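PDB 1UYN: NalP translocator, which forms the outer-membrane beta-barrel pore of an autotransporter, through which the secreted protease domain passes to the bacterial cell surface. Local coordinates for residues A[63-68]-A[93-98]; A[266-271]-A[288-293]. One frame throughout, in Å; residues are numbered along the deposited sequence.

Interaction 1: A[63-68]-A[93-98]; sequences GKMRGS and STWSEN
The carbonyl oxygen Lys64 O receives two donors from the facing strand: Ser96 N at 3.0 Å in a hydrogen bond, and a CA-H...O contact from Trp95 CA at 3.3 Å. Two residues along, Arg66 and Thr94 form a full hydrogen-bonded pair. Thr94 N gives Arg66 O a nearly straight bond of 2.7 Å (162° at the hydrogen), and Arg66 N returns a longer one of 3.2 Å to Thr94 O. This is antiparallel pairing in the hairpin of strands 62-79 and 82-97.

Side chains alternate between the two faces. Met65, Ser93 and Trp95 face the barrel interior and helix 12-34. Lys64, Arg66, Thr94 and Ser96 face outward, where polar residues suit a part of the strands beyond their membrane-spanning stretches, 69-77 and 83-91. There Arg66 CB lies 3.7 Å from Thr94 OG1.

Trp95 has CG anti to its backbone N (chi1 165°), and its indole turns back against the backbone of 63-68, on the barrel-interior side. Lys64 N sits over one ring face near the rim. Met65 CB meets the benzene part of the ring at CE3, 4.1 Å away. On the pyrrole part, NE1 donates in the ring plane to Glu97 OE2 at 2.8 Å, meeting the carboxylate from above its plane.

Glu97 OE2 also lies close to Asp16 OD2 of helix 12-34. The indole N-H probably eases that repulsion, and the crowding of two carboxylates could favour protonation of one of them.

Interaction 2: A[266-271]-A[288-293]; sequences RLVAGL and SYAGSK
Backbone hydrogen bonds join Leu267 to Gly291 and Ala269 to Tyr289, two hydrogen-bonded pairs of an antiparallel sheet. In each, the amide of the later strand makes the shorter bond: Gly291 N reaches Leu267 O at 2.8 Å, almost straight at 171°, and Tyr289 N reaches Ala269 O at the same distance. CA-H...O contacts fill in between, as from Val268 CA to Tyr289 O at 3.2 Å. A weak bond from Ser288 OG, 3.5 Å long, is a further approach to Ala269 O.

Apolar contact falls on the non-hydrogen-bonded pair Val268 and Ala290, which share the inward face. Val268 has CG1 anti to its backbone N (chi1 179°), near Ser288, while CG2 packs on Ala290 CB at 3.7 Å; the small alanine suits a non-hydrogen-bonded pair, where the two CA atoms lie close. The pairing belongs to the hairpin of strands 265-278 and 281-292, the tenth and eleventh of the twelve-stranded barrel. On the outer face Leu267 and Ala269 are apolar, as befits membrane-spanning strands. Tyr289 shares that face, its ring lying beside Gly291, where the lack of a side chain accommodates it, and meeting His298 edge-to-face.

Charged and aromatic groups gather at Arg266. Its CB rests 3.3 Å from Gly291 O, and a bend at chi3 (57°) places NE. On the inward side, NH1 forms a salt bridge with Asp23 of helix 12-34, and the residue makes a cation-pi contact with Tyr295.

Interactions 1 and 2 belong to the same closed antiparallel sheet, their centres about 18 Å apart and their nearest atoms about 7 Å, without touching. They follow in series along the chain: 63-68 and 93-98 pair the second and third strands, 266-271 and 288-293 the tenth and eleventh. Strands 43-57 and 295-307, neighbours where the barrel closes, lie between the two hairpins. Interaction 1 packs several inward side chains on helix 12-34, while interaction 2 reaches it through Arg266; Asp23 connects them, touching Met65 and pairing with Arg266. The helix inside the pore is thus contacted from two parts of the barrel wall, which probably helps to fix it there.

Interaction 1: A[63-68]-A[93-98]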
loop_
_atom_site.group_PDB
_atom_site.type_symbol
_atom_site.label_atom_id
_atom_site.label_comp_id
_atom_site.label_asym_id
_atom_site.label_seq_id
_atom_site.Cartn_x
_atom_site.Cartn_y
_atom_site.Cartn_z
ATOM N N GLY A 63 1.687 -14.419 -11.898
ATOM C CA GLY A 63 2.924 -13.799 -11.510
ATOM C C GLY A 63 3.117 -13.810 -10.022
ATOM O O GLY A 63 2.219 -14.208 -9.266
ATOM N N LYS A 64 4.314 -13.413 -9.600
ATOM C CA LYS A 64 4.679 -13.465 -8.204
ATOM C C LYS A 64 5.287 -12.122 -7.842
ATOM O O LYS A 64 6.327 -11.720 -8.369
ATOM C CB LYS A 64 5.648 -14.628 -7.929
ATOM C CG LYS A 64 4.958 -15.978 -7.703
ATOM C CD LYS A 64 5.850 -17.205 -7.992
ATOM C CE LYS A 64 5.189 -18.514 -7.506
ATOM N NZ LYS A 64 5.538 -19.749 -8.326
ATOM N N MET A 65 4.614 -11.424 -6.943
ATOM C CA MET A 65 5.130 -10.173 -6.397
ATOM C C MET A 65 5.799 -10.406 -5.040
ATOM O O MET A 65 5.343 -11.195 -4.223
ATOM C CB MET A 65 3.990 -9.181 -6.225
ATOM C CG MET A 65 2.886 -9.750 -5.355
ATOM S SD MET A 65 1.288 -9.644 -6.098
ATOM C CE MET A 65 1.136 -7.636 -5.874
ATOM N N ARG A 66 6.889 -9.703 -4.828
ATOM C CA ARG A 66 7.556 -9.645 -3.539
ATOM C C ARG A 66 7.909 -8.191 -3.347
ATOM O O ARG A 66 8.171 -7.463 -4.289
ATOM C CB ARG A 66 8.830 -10.502 -3.519
ATOM C CG ARG A 66 8.633 -11.990 -3.197
ATOM C CD ARG A 66 9.912 -12.861 -3.427
ATOM N NE ARG A 66 9.832 -14.216 -2.847
ATOM C CZ ARG A 66 10.729 -15.207 -3.072
ATOM N NH1 ARG A 66 11.790 -15.004 -3.863
ATOM N NH2 ARG A 66 10.570 -16.416 -2.505
ATOM N N GLY A 67 7.906 -7.738 -2.124
ATOM C CA GLY A 67 8.107 -6.327 -1.914
ATOM C C GLY A 67 8.548 -6.009 -0.520
ATOM O O GLY A 67 8.099 -6.599 0.418
ATOM N N SER A 68 9.410 -5.011 -0.430
ATOM C CA SER A 68 9.905 -4.475 0.808
ATOM C C SER A 68 9.856 -2.951 0.799
ATOM O O SER A 68 10.343 -2.326 -0.116
ATOM C CB SER A 68 11.346 -4.900 0.935
ATOM O OG SER A 68 11.832 -4.579 2.218
ATOM N N SER A 93 10.423 -3.639 -4.971
ATOM C CA SER A 93 9.501 -4.737 -5.149
ATOM C C SER A 93 9.885 -5.490 -6.416
ATOM O O SER A 93 10.637 -4.964 -7.226
ATOM C CB SER A 93 8.077 -4.200 -5.213
ATOM O OG SER A 93 7.748 -3.904 -6.550
ATOM N N THR A 94 9.432 -6.731 -6.567
ATOM C CA THR A 94 9.628 -7.440 -7.835
ATOM C C THR A 94 8.351 -8.077 -8.342
ATOM O O THR A 94 7.375 -8.167 -7.631
ATOM C CB THR A 94 10.712 -8.481 -7.732
ATOM O OG1 THR A 94 10.360 -9.432 -6.730
ATOM C CG2 THR A 94 11.989 -7.845 -7.266
ATOM N N TRP A 95 8.370 -8.474 -9.601
ATOM C CA TRP A 95 7.254 -9.143 -10.220
ATOM C C TRP A 95 7.795 -10.169 -11.283
ATOM O O TRP A 95 8.596 -9.851 -12.144
ATOM C CB TRP A 95 6.311 -8.113 -10.832
ATOM C CG TRP A 95 5.358 -8.762 -11.789
ATOM C CD1 TRP A 95 5.540 -8.920 -13.124
ATOM C CD2 TRP A 95 4.132 -9.434 -11.466
ATOM N NE1 TRP A 95 4.485 -9.610 -13.659
ATOM C CE2 TRP A 95 3.601 -9.933 -12.666
ATOM C CE3 TRP A 95 3.420 -9.650 -10.276
ATOM C CZ2 TRP A 95 2.405 -10.651 -12.727
ATOM C CZ3 TRP A 95 2.214 -10.365 -10.333
ATOM C CH2 TRP A 95 1.728 -10.862 -11.551
ATOM N N SER A 96 7.311 -11.399 -11.196
ATOM C CA SER A 96 7.752 -12.497 -12.055
ATOM C C SER A 96 6.604 -13.046 -12.857
ATOM O O SER A 96 5.485 -12.997 -12.417
ATOM C CB SER A 96 8.305 -13.642 -11.209
ATOM O OG SER A 96 9.691 -13.550 -11.189
ATOM N N GLU A 97 6.923 -13.632 -13.998
ATOM C CA GLU A 97 5.954 -14.180 -14.945
ATOM C C GLU A 97 6.678 -15.250 -15.744
ATOM O O GLU A 97 7.908 -15.362 -15.650
ATOM C CB GLU A 97 5.572 -13.117 -15.942
ATOM C CG GLU A 97 4.391 -12.283 -15.566
ATOM C CD GLU A 97 4.136 -11.181 -16.585
ATOM O OE1 GLU A 97 4.533 -11.337 -17.750
ATOM O OE2 GLU A 97 3.534 -10.152 -16.219
ATOM N N ASN A 98 5.955 -16.007 -16.566
ATOM C CA ASN A 98 6.632 -16.787 -17.571
ATOM C C ASN A 98 7.378 -15.745 -18.419
ATOM O O ASN A 98 6.811 -14.690 -18.796
ATOM C CB ASN A 98 5.660 -17.633 -18.425
ATOM C CG ASN A 98 6.383 -18.398 -19.577
ATOM O OD1 ASN A 98 7.252 -19.269 -19.323
ATOM N ND2 ASN A 98 6.037 -18.063 -20.844
#

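Interaction 2: A[266-271]-A[288-293]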
loop_
_atom_site.group_PDB
_atom_site.type_symbol
_atom_site.label_atom_id
_atom_site.label_comp_id
_atom_site.label_asym_id
_atom_site.label_seq_id
_atom_site.Cartn_x
_atom_site.Cartn_y
_atom_site.Cartn_z
ATOM N N ARG A 266 -11.769 -8.010 -2.977
ATOM C CA ARG A 266 -10.988 -8.799 -1.990
ATOM C C ARG A 266 -11.353 -8.672 -0.538
ATOM O O ARG A 266 -11.716 -7.633 -0.103
ATOM C CB ARG A 266 -9.493 -8.591 -2.072
ATOM C CG ARG A 266 -9.018 -7.236 -1.991
ATOM C CD ARG A 266 -7.796 -7.124 -2.736
ATOM N NE ARG A 266 -7.988 -7.544 -4.141
ATOM C CZ ARG A 266 -7.133 -7.223 -5.098
ATOM N NH1 ARG A 266 -6.047 -6.465 -4.812
ATOM N NH2 ARG A 266 -7.356 -7.649 -6.335
ATOM N N LEU A 267 -11.266 -9.789 0.165
ATOM C CA LEU A 267 -11.399 -9.881 1.598
ATOM C C LEU A 267 -9.989 -9.823 2.144
ATOM O O LEU A 267 -9.111 -10.476 1.629
ATOM C CB LEU A 267 -12.012 -11.231 1.992
ATOM C CG LEU A 267 -13.303 -11.645 1.253
ATOM C CD1 LEU A 267 -13.996 -12.890 1.877
ATOM C CD2 LEU A 267 -14.309 -10.471 1.170
ATOM N N VAL A 268 -9.783 -9.024 3.173
ATOM C CA VAL A 268 -8.526 -8.993 3.875
ATOM C C VAL A 268 -8.759 -9.275 5.335
ATOM O O VAL A 268 -9.550 -8.579 5.947
ATOM C CB VAL A 268 -7.895 -7.593 3.822
ATOM C CG1 VAL A 268 -6.567 -7.592 4.589
ATOM C CG2 VAL A 268 -7.732 -7.136 2.381
ATOM N N ALA A 269 -8.067 -10.257 5.897
ATOM C CA ALA A 269 -8.061 -10.477 7.354
ATOM C C ALA A 269 -6.654 -10.174 7.877
ATOM O O ALA A 269 -5.690 -10.234 7.120
ATOM C CB ALA A 269 -8.473 -11.900 7.689
ATOM N N GLY A 270 -6.534 -9.846 9.159
ATOM C CA GLY A 270 -5.272 -9.376 9.690
ATOM C C GLY A 270 -5.125 -9.421 11.176
ATOM O O GLY A 270 -6.097 -9.612 11.898
ATOM N N LEU A 271 -3.890 -9.267 11.637
ATOM C CA LEU A 271 -3.583 -9.297 13.069
ATOM C C LEU A 271 -2.642 -8.226 13.426
ATOM O O LEU A 271 -1.832 -7.861 12.643
ATOM C CB LEU A 271 -2.903 -10.597 13.479
ATOM C CG LEU A 271 -3.825 -11.782 13.566
ATOM C CD1 LEU A 271 -2.987 -12.924 14.065
ATOM C CD2 LEU A 271 -5.018 -11.516 14.496
ATOM N N SER A 288 -1.305 -9.463 7.649
ATOM C CA SER A 288 -2.515 -9.289 6.853
ATOM C C SER A 288 -2.487 -10.252 5.650
ATOM O O SER A 288 -1.455 -10.412 4.994
ATOM C CB SER A 288 -2.542 -7.863 6.293
ATOM O OG SER A 288 -3.881 -7.410 6.205
ATOM N N TYR A 289 -3.616 -10.877 5.342
ATOM C CA TYR A 289 -3.775 -11.594 4.085
ATOM C C TYR A 289 -4.912 -11.012 3.247
ATOM O O TYR A 289 -6.029 -10.952 3.729
ATOM C CB TYR A 289 -4.111 -13.054 4.397
ATOM C CG TYR A 289 -4.303 -13.851 3.143
ATOM C CD1 TYR A 289 -3.202 -14.177 2.332
ATOM C CD2 TYR A 289 -5.574 -14.242 2.740
ATOM C CE1 TYR A 289 -3.355 -14.896 1.153
ATOM C CE2 TYR A 289 -5.756 -14.966 1.544
ATOM C CZ TYR A 289 -4.641 -15.296 0.774
ATOM O OH TYR A 289 -4.824 -16.014 -0.372
ATOM N N ALA A 290 -4.666 -10.657 1.997
ATOM C CA ALA A 290 -5.730 -10.278 1.056
ATOM C C ALA A 290 -6.013 -11.403 0.051
ATOM O O ALA A 290 -5.067 -11.943 -0.526
ATOM C CB ALA A 290 -5.341 -9.074 0.315
ATOM N N GLY A 291 -7.297 -11.729 -0.171
ATOM C CA GLY A 291 -7.702 -12.698 -1.189
ATOM C C GLY A 291 -8.881 -12.330 -2.085
ATOM O O GLY A 291 -9.895 -11.824 -1.658
ATOM N N SER A 292 -8.733 -12.553 -3.371
ATOM C CA SER A 292 -9.907 -12.776 -4.233
ATOM C C SER A 292 -9.607 -13.977 -5.069
ATOM O O SER A 292 -8.533 -14.534 -4.956
ATOM C CB SER A 292 -10.158 -11.591 -5.150
ATOM O OG SER A 292 -9.073 -11.414 -6.027
ATOM N N LYS A 293 -10.548 -14.392 -5.913
ATOM C CA LYS A 293 -10.251 -15.425 -6.897
ATOM C C LYS A 293 -9.073 -14.869 -7.684
ATOM O O LYS A 293 -9.035 -13.679 -8.028
ATOM C CB LYS A 293 -11.458 -15.755 -7.796
ATOM C CG LYS A 293 -11.757 -14.745 -8.931
ATOM C CD LYS A 293 -12.671 -15.377 -10.001
ATOM C CE LYS A 293 -11.896 -15.933 -11.226
ATOM N NZ LYS A 293 -12.649 -17.072 -11.862
#